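Local coordinates for protein DNA-(apurinic or apyrimidinic site) endonuclease 2 (Xenopus laevis, PDB 6WCD) that acts as a weak endonuclease at apurinic or apyrimidinic sites in base excision repair and resects DNA ends as a 3'-5' exonuclease, at residues 156-161 with 204-209; 103-108 with 160-165; 189-194 with 242-247. All blocks are in the same frame, centred on the assembly; numbering follows the deposited sequence.

Interaction 1: residues 156-161 with 204-209; sequences YKLRFY and ENPGRQ. With BU1 (1,4-butanediol), chain G.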
loop_
_atom_site.group_PDB
_atom_site.type_symbol
_atom_site.label_atom_id
_atom_site.label_comp_id
_atom_site.label_asym_id
_atom_site.label_seq_id
_atom_site.Cartn_x
_atom_site.Cartn_y
_atom_site.Cartn_z
ATOM N N TYR A 156 5.379 10.650 15.018
ATOM C CA TYR A 156 4.482 10.625 13.864
ATOM C C TYR A 156 4.341 9.225 13.291
ATOM O O TYR A 156 3.260 8.772 12.971
ATOM C CB TYR A 156 5.017 11.641 12.826
ATOM C CG TYR A 156 4.214 11.841 11.575
ATOM C CD1 TYR A 156 3.155 12.715 11.558
ATOM C CD2 TYR A 156 4.524 11.196 10.413
ATOM C CE1 TYR A 156 2.382 12.880 10.419
ATOM C CE2 TYR A 156 3.751 11.351 9.249
ATOM C CZ TYR A 156 2.707 12.271 9.293
ATOM O OH TYR A 156 1.928 12.438 8.143
ATOM N N LYS A 157 5.468 8.515 13.137
ATOM C CA LYS A 157 5.445 7.190 12.552
ATOM C C LYS A 157 4.603 6.217 13.403
ATOM O O LYS A 157 3.789 5.443 12.864
ATOM C CB LYS A 157 6.899 6.689 12.409
ATOM C CG LYS A 157 6.972 5.292 11.775
ATOM C CD LYS A 157 8.436 4.802 11.746
ATOM C CE LYS A 157 8.478 3.481 10.953
ATOM N NZ LYS A 157 9.837 2.890 10.904
ATOM N N LEU A 158 4.811 6.263 14.729
ATOM C CA LEU A 158 4.097 5.336 15.614
ATOM C C LEU A 158 2.605 5.680 15.640
ATOM O O LEU A 158 1.763 4.781 15.656
ATOM C CB LEU A 158 4.715 5.353 17.000
ATOM C CG LEU A 158 6.200 4.922 17.017
ATOM C CD1 LEU A 158 6.817 5.139 18.385
ATOM C CD2 LEU A 158 6.291 3.457 16.654
ATOM N N ARG A 159 2.285 6.981 15.613
ATOM C CA ARG A 159 0.871 7.381 15.543
ATOM C C ARG A 159 0.230 6.999 14.234
ATOM O O ARG A 159 -0.936 6.600 14.205
ATOM C CB ARG A 159 0.765 8.865 15.831
ATOM C CG ARG A 159 1.187 9.236 17.268
ATOM C CD ARG A 159 0.229 8.717 18.276
ATOM N NE ARG A 159 -0.933 9.592 18.325
ATOM C CZ ARG A 159 -1.859 9.519 19.255
ATOM N NH1 ARG A 159 -1.824 8.527 20.132
ATOM N NH2 ARG A 159 -2.810 10.449 19.306
ATOM N N PHE A 160 0.985 7.033 13.128
ATOM C CA PHE A 160 0.471 6.563 11.847
ATOM C C PHE A 160 0.138 5.084 11.892
ATOM O O PHE A 160 -0.909 4.673 11.430
ATOM C CB PHE A 160 1.485 6.871 10.753
ATOM C CG PHE A 160 0.996 6.619 9.371
ATOM C CD1 PHE A 160 1.158 5.387 8.759
ATOM C CD2 PHE A 160 0.373 7.621 8.654
ATOM C CE1 PHE A 160 0.684 5.171 7.447
ATOM C CE2 PHE A 160 -0.103 7.403 7.353
ATOM C CZ PHE A 160 0.065 6.185 6.769
ATOM N N TYR A 161 1.034 4.279 12.482
ATOM C CA TYR A 161 0.752 2.872 12.672
ATOM C C TYR A 161 -0.516 2.654 13.496
ATOM O O TYR A 161 -1.327 1.788 13.145
ATOM C CB TYR A 161 1.908 2.219 13.388
ATOM C CG TYR A 161 3.165 1.950 12.594
ATOM C CD1 TYR A 161 3.161 1.790 11.237
ATOM C CD2 TYR A 161 4.355 1.740 13.265
ATOM C CE1 TYR A 161 4.349 1.466 10.552
ATOM C CE2 TYR A 161 5.540 1.401 12.580
ATOM C CZ TYR A 161 5.502 1.257 11.223
ATOM O OH TYR A 161 6.709 0.882 10.563
ATOM N N GLU A 204 12.642 -4.914 21.167
ATOM C CA GLU A 204 12.477 -3.639 21.872
ATOM C C GLU A 204 12.013 -2.504 20.959
ATOM O O GLU A 204 11.480 -1.502 21.447
ATOM C CB GLU A 204 13.805 -3.268 22.546
ATOM C CG GLU A 204 13.836 -1.914 23.253
ATOM C CD GLU A 204 15.104 -1.722 24.092
ATOM O OE1 GLU A 204 15.866 -0.768 23.822
ATOM O OE2 GLU A 204 15.345 -2.531 25.016
ATOM N N ASN A 205 12.190 -2.639 19.664
ATOM C CA ASN A 205 11.855 -1.595 18.710
ATOM C C ASN A 205 10.344 -1.332 18.728
ATOM O O ASN A 205 9.574 -2.267 18.516
ATOM C CB ASN A 205 12.312 -2.090 17.329
ATOM C CG ASN A 205 11.924 -1.185 16.205
ATOM O OD1 ASN A 205 10.738 -0.879 15.983
ATOM N ND2 ASN A 205 12.918 -0.778 15.435
ATOM N N PRO A 206 9.886 -0.097 18.952
ATOM C CA PRO A 206 8.424 0.131 19.073
ATOM C C PRO A 206 7.637 -0.146 17.797
ATOM O O PRO A 206 6.463 -0.538 17.891
ATOM C CB PRO A 206 8.329 1.615 19.492
ATOM C CG PRO A 206 9.593 2.211 19.067
ATOM C CD PRO A 206 10.644 1.146 19.214
ATOM N N GLY A 207 8.242 -0.004 16.620
ATOM C CA GLY A 207 7.546 -0.349 15.397
ATOM C C GLY A 207 7.388 -1.845 15.272
ATOM O O GLY A 207 6.362 -2.348 14.801
ATOM N N ARG A 208 8.411 -2.583 15.713
ATOM C CA ARG A 208 8.336 -4.032 15.658
ATOM C C ARG A 208 7.390 -4.560 16.708
ATOM O O ARG A 208 6.646 -5.520 16.447
ATOM C CB ARG A 208 9.743 -4.605 15.819
ATOM C CG ARG A 208 9.833 -6.046 15.620
ATOM C CD ARG A 208 11.303 -6.433 15.557
ATOM N NE ARG A 208 11.899 -5.910 14.328
ATOM C CZ ARG A 208 12.995 -5.176 14.226
ATOM N NH1 ARG A 208 13.712 -4.809 15.294
ATOM N NH2 ARG A 208 13.386 -4.804 13.032
ATOM N N GLN A 209 7.325 -3.915 17.865
ATOM C CA GLN A 209 6.301 -4.281 18.837
ATOM C C GLN A 209 4.922 -4.089 18.227
ATOM O O GLN A 209 4.000 -4.894 18.459
ATOM C CB GLN A 209 6.438 -3.454 20.120
ATOM C CG GLN A 209 7.682 -3.789 20.918
ATOM C CD GLN A 209 7.859 -2.858 22.118
ATOM O OE1 GLN A 209 7.186 -1.831 22.226
ATOM N NE2 GLN A 209 8.764 -3.217 23.018
HETATM C C1 BU1 G . 11.649 0.709 12.216
HETATM C C2 BU1 G . 10.607 0.668 13.345
HETATM C C3 BU1 G . 10.138 2.067 13.769
HETATM C C4 BU1 G . 10.380 2.316 15.263
HETATM O O5 BU1 G . 12.496 -0.415 12.310
HETATM O O6 BU1 G . 10.787 3.651 15.432
#

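Interaction 2: residues 103-108 with 160-165; sequences EQFLEE and FYHLLQ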
loop_
_atom_site.group_PDB
_atom_site.type_symbol
_atom_site.label_atom_id
_atom_site.label_comp_id
_atom_site.label_asym_id
_atom_site.label_seq_id
_atom_site.Cartn_x
_atom_site.Cartn_y
_atom_site.Cartn_z
ATOM N N GLU A 103 -10.773 8.631 19.334
ATOM C CA GLU A 103 -10.830 9.520 20.491
ATOM C C GLU A 103 -9.453 9.961 20.968
ATOM O O GLU A 103 -9.304 11.060 21.494
ATOM C CB GLU A 103 -11.567 8.800 21.633
ATOM C CG GLU A 103 -12.193 9.695 22.676
ATOM C CD GLU A 103 -13.193 8.930 23.531
ATOM O OE1 GLU A 103 -13.092 7.683 23.583
ATOM O OE2 GLU A 103 -14.085 9.567 24.133
ATOM N N GLN A 104 -8.458 9.109 20.803
ATOM C CA GLN A 104 -7.106 9.422 21.270
ATOM C C GLN A 104 -6.374 10.406 20.374
ATOM O O GLN A 104 -5.281 10.833 20.732
ATOM C CB GLN A 104 -6.244 8.158 21.324
ATOM C CG GLN A 104 -6.736 7.059 22.223
ATOM C CD GLN A 104 -6.406 5.686 21.659
ATOM O OE1 GLN A 104 -6.207 5.528 20.451
ATOM N NE2 GLN A 104 -6.342 4.687 22.530
ATOM N N PHE A 105 -6.926 10.759 19.220
ATOM C CA PHE A 105 -6.303 11.705 18.294
ATOM C C PHE A 105 -7.069 13.037 18.199
ATOM O O PHE A 105 -8.252 13.055 17.816
ATOM C CB PHE A 105 -6.277 11.112 16.870
ATOM C CG PHE A 105 -5.578 9.785 16.726
ATOM C CD1 PHE A 105 -6.210 8.606 16.996
ATOM C CD2 PHE A 105 -4.286 9.731 16.167
ATOM C CE1 PHE A 105 -5.562 7.372 16.785
ATOM C CE2 PHE A 105 -3.645 8.541 16.003
ATOM C CZ PHE A 105 -4.263 7.369 16.283
ATOM N N LEU A 106 -6.371 14.163 18.393
ATOM C CA LEU A 106 -6.942 15.456 18.015
ATOM C C LEU A 106 -7.245 15.479 16.524
ATOM O O LEU A 106 -6.536 14.874 15.735
ATOM C CB LEU A 106 -5.956 16.608 18.306
ATOM C CG LEU A 106 -5.374 16.979 19.667
ATOM C CD1 LEU A 106 -4.260 18.040 19.526
ATOM C CD2 LEU A 106 -6.422 17.526 20.558
ATOM N N GLU A 107 -8.271 16.236 16.112
ATOM C CA GLU A 107 -8.515 16.422 14.685
ATOM C C GLU A 107 -7.306 16.991 13.978
ATOM O O GLU A 107 -7.008 16.606 12.839
ATOM C CB GLU A 107 -9.661 17.393 14.425
ATOM C CG GLU A 107 -10.864 17.192 15.211
ATOM C CD GLU A 107 -11.731 18.391 15.098
ATOM O OE1 GLU A 107 -11.898 18.953 13.980
ATOM O OE2 GLU A 107 -12.192 18.789 16.155
ATOM N N GLU A 108 -6.621 17.941 14.605
ATOM C CA GLU A 108 -5.484 18.498 13.894
ATOM C C GLU A 108 -4.395 17.448 13.729
ATOM O O GLU A 108 -3.687 17.455 12.726
ATOM C CB GLU A 108 -4.962 19.718 14.568
ATOM C CG GLU A 108 -6.066 20.709 14.614
ATOM C CD GLU A 108 -5.567 22.078 14.668
ATOM O OE1 GLU A 108 -4.377 22.237 15.023
ATOM O OE2 GLU A 108 -6.368 22.971 14.319
ATOM N N PHE A 160 0.985 7.033 13.128
ATOM C CA PHE A 160 0.471 6.563 11.847
ATOM C C PHE A 160 0.138 5.084 11.892
ATOM O O PHE A 160 -0.909 4.673 11.430
ATOM C CB PHE A 160 1.485 6.871 10.753
ATOM C CG PHE A 160 0.996 6.619 9.371
ATOM C CD1 PHE A 160 1.158 5.387 8.759
ATOM C CD2 PHE A 160 0.373 7.621 8.654
ATOM C CE1 PHE A 160 0.684 5.171 7.447
ATOM C CE2 PHE A 160 -0.103 7.403 7.353
ATOM C CZ PHE A 160 0.065 6.185 6.769
ATOM N N TYR A 161 1.034 4.279 12.482
ATOM C CA TYR A 161 0.752 2.872 12.672
ATOM C C TYR A 161 -0.516 2.654 13.496
ATOM O O TYR A 161 -1.327 1.788 13.145
ATOM C CB TYR A 161 1.908 2.219 13.388
ATOM C CG TYR A 161 3.165 1.950 12.594
ATOM C CD1 TYR A 161 3.161 1.790 11.237
ATOM C CD2 TYR A 161 4.355 1.740 13.265
ATOM C CE1 TYR A 161 4.349 1.466 10.552
ATOM C CE2 TYR A 161 5.540 1.401 12.580
ATOM C CZ TYR A 161 5.502 1.257 11.223
ATOM O OH TYR A 161 6.709 0.882 10.563
ATOM N N HIS A 162 -0.700 3.446 14.555
ATOM C CA HIS A 162 -1.887 3.250 15.384
ATOM C C HIS A 162 -3.138 3.637 14.610
ATOM O O HIS A 162 -4.154 2.925 14.669
ATOM C CB HIS A 162 -1.740 4.089 16.654
ATOM C CG HIS A 162 -2.842 3.906 17.643
ATOM N ND1 HIS A 162 -3.227 2.672 18.116
ATOM C CD2 HIS A 162 -3.604 4.815 18.300
ATOM C CE1 HIS A 162 -4.207 2.824 18.994
ATOM N NE2 HIS A 162 -4.454 4.114 19.121
ATOM N N LEU A 163 -3.072 4.697 13.831
ATOM C CA LEU A 163 -4.223 5.050 12.989
ATOM C C LEU A 163 -4.516 3.984 11.930
ATOM O O LEU A 163 -5.690 3.665 11.654
ATOM C CB LEU A 163 -3.975 6.414 12.325
ATOM C CG LEU A 163 -5.098 6.982 11.430
ATOM C CD1 LEU A 163 -6.301 7.200 12.304
ATOM C CD2 LEU A 163 -4.602 8.295 10.798
ATOM N N LEU A 164 -3.494 3.464 11.282
ATOM C CA LEU A 164 -3.661 2.400 10.299
ATOM C C LEU A 164 -4.331 1.190 10.912
ATOM O O LEU A 164 -5.282 0.652 10.334
ATOM C CB LEU A 164 -2.290 2.041 9.741
ATOM C CG LEU A 164 -2.232 0.801 8.845
ATOM C CD1 LEU A 164 -3.114 0.968 7.612
ATOM C CD2 LEU A 164 -0.769 0.593 8.439
ATOM N N GLN A 165 -3.877 0.757 12.092
ATOM C CA GLN A 165 -4.526 -0.369 12.763
ATOM C C GLN A 165 -5.977 -0.070 13.060
ATOM O O GLN A 165 -6.873 -0.923 12.832
ATOM C CB GLN A 165 -3.754 -0.742 14.027
ATOM C CG GLN A 165 -4.384 -1.845 14.790
ATOM C CD GLN A 165 -3.495 -2.401 15.845
ATOM O OE1 GLN A 165 -2.492 -1.802 16.216
ATOM N NE2 GLN A 165 -3.892 -3.558 16.392
#

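Interaction 3: residues 189-194 with 242-247; sequences RPLDHC and SFRYFH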
loop_
_atom_site.group_PDB
_atom_site.type_symbol
_atom_site.label_atom_id
_atom_site.label_comp_id
_atom_site.label_asym_id
_atom_site.label_seq_id
_atom_site.Cartn_x
_atom_site.Cartn_y
_atom_site.Cartn_z
ATOM N N ARG A 189 11.019 -9.885 11.561
ATOM C CA ARG A 189 11.800 -10.884 12.269
ATOM C C ARG A 189 13.227 -10.937 11.745
ATOM O O ARG A 189 13.528 -10.351 10.700
ATOM C CB ARG A 189 11.134 -12.266 12.126
ATOM C CG ARG A 189 9.783 -12.295 12.875
ATOM C CD ARG A 189 9.526 -13.592 13.548
ATOM N NE ARG A 189 8.226 -13.597 14.223
ATOM C CZ ARG A 189 7.112 -14.139 13.729
ATOM N NH1 ARG A 189 7.113 -14.734 12.541
ATOM N NH2 ARG A 189 5.987 -14.089 14.432
ATOM N N PRO A 190 14.137 -11.551 12.487
ATOM C CA PRO A 190 15.552 -11.598 12.063
ATOM C C PRO A 190 15.759 -12.067 10.637
ATOM O O PRO A 190 16.641 -11.557 9.942
ATOM C CB PRO A 190 16.178 -12.569 13.088
ATOM C CG PRO A 190 15.389 -12.324 14.298
ATOM C CD PRO A 190 13.970 -12.195 13.802
ATOM N N LEU A 191 14.958 -13.037 10.181
ATOM C CA LEU A 191 15.037 -13.556 8.827
ATOM C C LEU A 191 14.812 -12.474 7.779
ATOM O O LEU A 191 15.226 -12.634 6.617
ATOM C CB LEU A 191 13.965 -14.645 8.681
ATOM C CG LEU A 191 14.022 -15.640 7.556
ATOM C CD1 LEU A 191 15.324 -16.409 7.627
ATOM C CD2 LEU A 191 12.808 -16.559 7.669
ATOM N N ASP A 192 14.155 -11.392 8.151
ATOM C CA ASP A 192 13.759 -10.337 7.246
ATOM C C ASP A 192 14.828 -9.297 7.013
ATOM O O ASP A 192 14.564 -8.274 6.356
ATOM C CB ASP A 192 12.499 -9.638 7.764
ATOM C CG ASP A 192 11.297 -10.575 7.770
ATOM O OD1 ASP A 192 11.038 -11.192 6.718
ATOM O OD2 ASP A 192 10.660 -10.767 8.835
ATOM N N HIS A 193 16.028 -9.498 7.527
ATOM C CA HIS A 193 17.086 -8.493 7.502
ATOM C C HIS A 193 18.416 -9.214 7.300
ATOM O O HIS A 193 18.571 -10.366 7.713
ATOM C CB HIS A 193 17.052 -7.682 8.814
ATOM C CG HIS A 193 17.967 -6.501 8.832
ATOM N ND1 HIS A 193 19.263 -6.581 9.291
ATOM C CD2 HIS A 193 17.774 -5.209 8.468
ATOM C CE1 HIS A 193 19.835 -5.394 9.194
ATOM N NE2 HIS A 193 18.954 -4.541 8.706
ATOM N N CYS A 194 19.373 -8.501 6.737
ATOM C CA CYS A 194 20.675 -9.075 6.548
ATOM C C CYS A 194 21.299 -9.368 7.915
ATOM O O CYS A 194 21.143 -8.596 8.869
ATOM C CB CYS A 194 21.570 -8.118 5.760
ATOM S SG CYS A 194 22.425 -8.880 4.360
ATOM N N SER A 242 1.318 -12.326 4.265
ATOM C CA SER A 242 1.022 -13.402 3.317
ATOM C C SER A 242 2.288 -14.040 2.790
ATOM O O SER A 242 2.307 -15.231 2.501
ATOM C CB SER A 242 0.149 -12.870 2.169
ATOM O OG SER A 242 0.796 -11.901 1.320
ATOM N N PHE A 243 3.341 -13.255 2.561
ATOM C CA PHE A 243 4.573 -13.861 2.099
ATOM C C PHE A 243 5.005 -14.983 3.028
ATOM O O PHE A 243 5.407 -16.054 2.575
ATOM C CB PHE A 243 5.696 -12.837 1.985
ATOM C CG PHE A 243 7.026 -13.418 1.541
ATOM C CD1 PHE A 243 7.212 -13.916 0.266
ATOM C CD2 PHE A 243 8.095 -13.467 2.401
ATOM C CE1 PHE A 243 8.396 -14.523 -0.103
ATOM C CE2 PHE A 243 9.271 -14.024 2.050
ATOM C CZ PHE A 243 9.447 -14.554 0.799
ATOM N N ARG A 244 4.936 -14.760 4.354
ATOM C CA ARG A 244 5.407 -15.777 5.276
ATOM C C ARG A 244 4.406 -16.894 5.496
ATOM O O ARG A 244 4.784 -17.980 5.945
ATOM C CB ARG A 244 5.765 -15.116 6.620
ATOM C CG ARG A 244 7.008 -14.306 6.532
ATOM C CD ARG A 244 8.249 -15.117 6.176
ATOM N NE ARG A 244 9.413 -14.233 6.088
ATOM C CZ ARG A 244 10.562 -14.563 5.507
ATOM N NH1 ARG A 244 10.705 -15.706 4.868
ATOM N NH2 ARG A 244 11.547 -13.683 5.496
ATOM N N TYR A 245 3.136 -16.684 5.167
ATOM C CA TYR A 245 2.190 -17.776 5.179
ATOM C C TYR A 245 2.632 -18.846 4.188
ATOM O O TYR A 245 2.505 -20.036 4.446
ATOM C CB TYR A 245 0.797 -17.231 4.825
ATOM C CG TYR A 245 -0.325 -18.243 4.934
ATOM C CD1 TYR A 245 -0.779 -18.928 3.817
ATOM C CD2 TYR A 245 -0.960 -18.476 6.143
ATOM C CE1 TYR A 245 -1.816 -19.848 3.905
ATOM C CE2 TYR A 245 -1.989 -19.379 6.225
ATOM C CZ TYR A 245 -2.401 -20.069 5.125
ATOM O OH TYR A 245 -3.430 -20.980 5.222
ATOM N N PHE A 246 3.172 -18.410 3.034
ATOM C CA PHE A 246 3.551 -19.372 2.000
ATOM C C PHE A 246 5.034 -19.711 2.003
ATOM O O PHE A 246 5.401 -20.771 1.504
ATOM C CB PHE A 246 3.121 -18.820 0.631
ATOM C CG PHE A 246 1.627 -18.754 0.452
ATOM C CD1 PHE A 246 0.909 -19.904 0.202
ATOM C CD2 PHE A 246 0.961 -17.566 0.574
ATOM C CE1 PHE A 246 -0.461 -19.852 0.040
ATOM C CE2 PHE A 246 -0.387 -17.531 0.424
ATOM C CZ PHE A 246 -1.087 -18.659 0.166
ATOM N N HIS A 247 5.883 -18.833 2.550
ATOM C CA HIS A 247 7.339 -19.004 2.513
ATOM C C HIS A 247 7.933 -18.721 3.889
ATOM O O HIS A 247 8.699 -17.763 4.073
ATOM C CB HIS A 247 7.919 -18.076 1.452
ATOM C CG HIS A 247 7.288 -18.309 0.131
ATOM N ND1 HIS A 247 7.523 -19.460 -0.590
ATOM C CD2 HIS A 247 6.350 -17.606 -0.543
ATOM C CE1 HIS A 247 6.767 -19.444 -1.683
ATOM N NE2 HIS A 247 6.053 -18.330 -1.684
HETATM O O HOH W 1 14.011 -13.499 4.222
HETATM O O HOH W 2 8.964 -12.735 8.851
#

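Interaction 1: residues 156-161 with 204-209
Helix 152-173, through L158 and Y161, meets the first turn of helix 206-214 at P206 and G207, with the alpha carbons of L158 and G207 6.7 Å apart. Both helices belong to the catalytic domain, of the endonuclease/exonuclease/phosphatase (DNase I-like) fold. No hydrogen bond crosses between the segments. The second helix opens with an N-cap: N205 OD1 takes the amide of R208, with R208 N 2.9 Å from N205 OD1 and lying above the carbonyl plane, and more weakly that of G207. P206 follows as the first helical residue. L158 brings both methyls against the proline, CD2 standing 3.9 Å from P206 CB, and L158 CD2 also comes within 4.0 Å of G207 N. Its CG is anti to the carbonyl carbon (chi1 -61°), which directs the fork toward helix 206-214. One turn on, Y161 CE2 rests 3.9 Å from G207 CA, the glycine approaching the ring obliquely. A beta carbon on G207 would sit tight against that ring and run into the bound butanediol, and its absence lets both lie close to the backbone. The phenol is held from beyond the contact: its hydroxyl bonds V184 O and T186 OG1, and its ring stacks with that of W210. K157 CG, on the same helix, packs toward the rim of one ring face. The butanediol occupies a pocket shared by the two segments and completed by K154, N185 and T186. K157 runs extended alongside the diol carbons, and its ammonium is hydrogen-bonded to N185 O, the carbonyl of a residue that by similarity stabilises the transition state. While N205 OD1 caps the helix, the other half of the amide serves the ligand, N205 ND2 donating to BU1 O5 over 3.2 Å.

Interaction 2: residues 103-108 with 160-165
F105 pushes the CZ end of its ring between H162 and L163 of helix 152-173, and this is the close-packed half of the contact. F105 CZ lies 3.3 Å from H162 CD2. The two rings meet rim to rim, their planes only 21° apart and their centroids 5.4 Å apart, so neither covers the other. The same F105 CZ touches L163 CB at 4.1 Å, while L163 CD1 lies over one face of the phenyl ring. L163 CG is anti to its own backbone N (chi1 -178°), which brings CD1 over that face. The outer half is more exposed and is held by one polar bond. H162 NE2 donates to Q104 OE1 over 2.6 Å, nearly straight at 165°. The oxygen sits in the imidazole plane, whereas the donor is tilted from the plane of the glutamine carbonyl, the amide and ring not being coplanar. A single strong bond thus fixes the rotation of the imidazole at the rim, and the donor role places a proton on NE2. R159, one turn before H162 on the same helix, adds a cation-pi contact to F105. The segment 103-108 leads into helix 107-114, whose L110 and L113 close over F105 and L163, while on another side of helix 152-173 L164 packs against I139 and V141 of strand 133-142.

Interaction 3: residues 189-194 with 242-247
R244 and D192 form a salt bridge, R244 NH2 donating to D192 OD1 over 2.8 Å in an almost straight line (175°). The carboxylate oxygen lies in the guanidinium plane but is itself met from above the carboxylate plane, the two groups being turned 43° against each other. One water accepts from R244 NH2 and donates to L191 O, another donates to D192 OD2 and takes a weak bond from R244 NE. D192 OD2 also uses its anti lone pair for the amide of R189, so the carboxylate holds the backbone just ahead of its 3-10 turn. On the far side of the guanidinium, R244 NH1 reaches back to H247 O, 3.0 Å away, and that carbonyl points almost straight at it. The bend in the arginine chain (chi2 -62°) makes this return to the residue just past its own helix possible. Between these edge bonds the flat group is sandwiched: L191 CD2 lies 3.4 Å above one face and F243 CE2 3.6 Å above the other, both toward the rim. With an alanine here in place of R244, D192 and H247 O would probably each lose a donor, and L191 and F243 the flat group packed between them. D192 OD1 has a second cationic partner in R271 of strand 269-278, whose charge lies close to R244, and the shared aspartate probably offsets the two. The arrangement is a buried carboxylate bridged to two arginines, fastening the loop after strand 177-181 to helix 242-246 and to strand 269-278 of the sheet in this DNase I-like fold.

In the fold
Interactions 1 and 2 use overlapping stretches of helix 152-173 and share F160 and Y161. They meet where R159 NH2 lies 2.9 Å from Q104 O, a probable hydrogen bond, so the helix carries helix 206-214 on one flank and segment 103-108 on another. Interaction 3 touches neither, though its nearest atoms come within about 5 Å of interaction 1 and about 12 Å of interaction 2. Interaction 1 is nearest to catalysis, with the Y161 side chain about 5 Å from that of N185 and about 7 Å from that of the active-site D183. In interaction 3 the D192 side chain is about 10 Å from that of D273, whereas interaction 2 lies away from these sites.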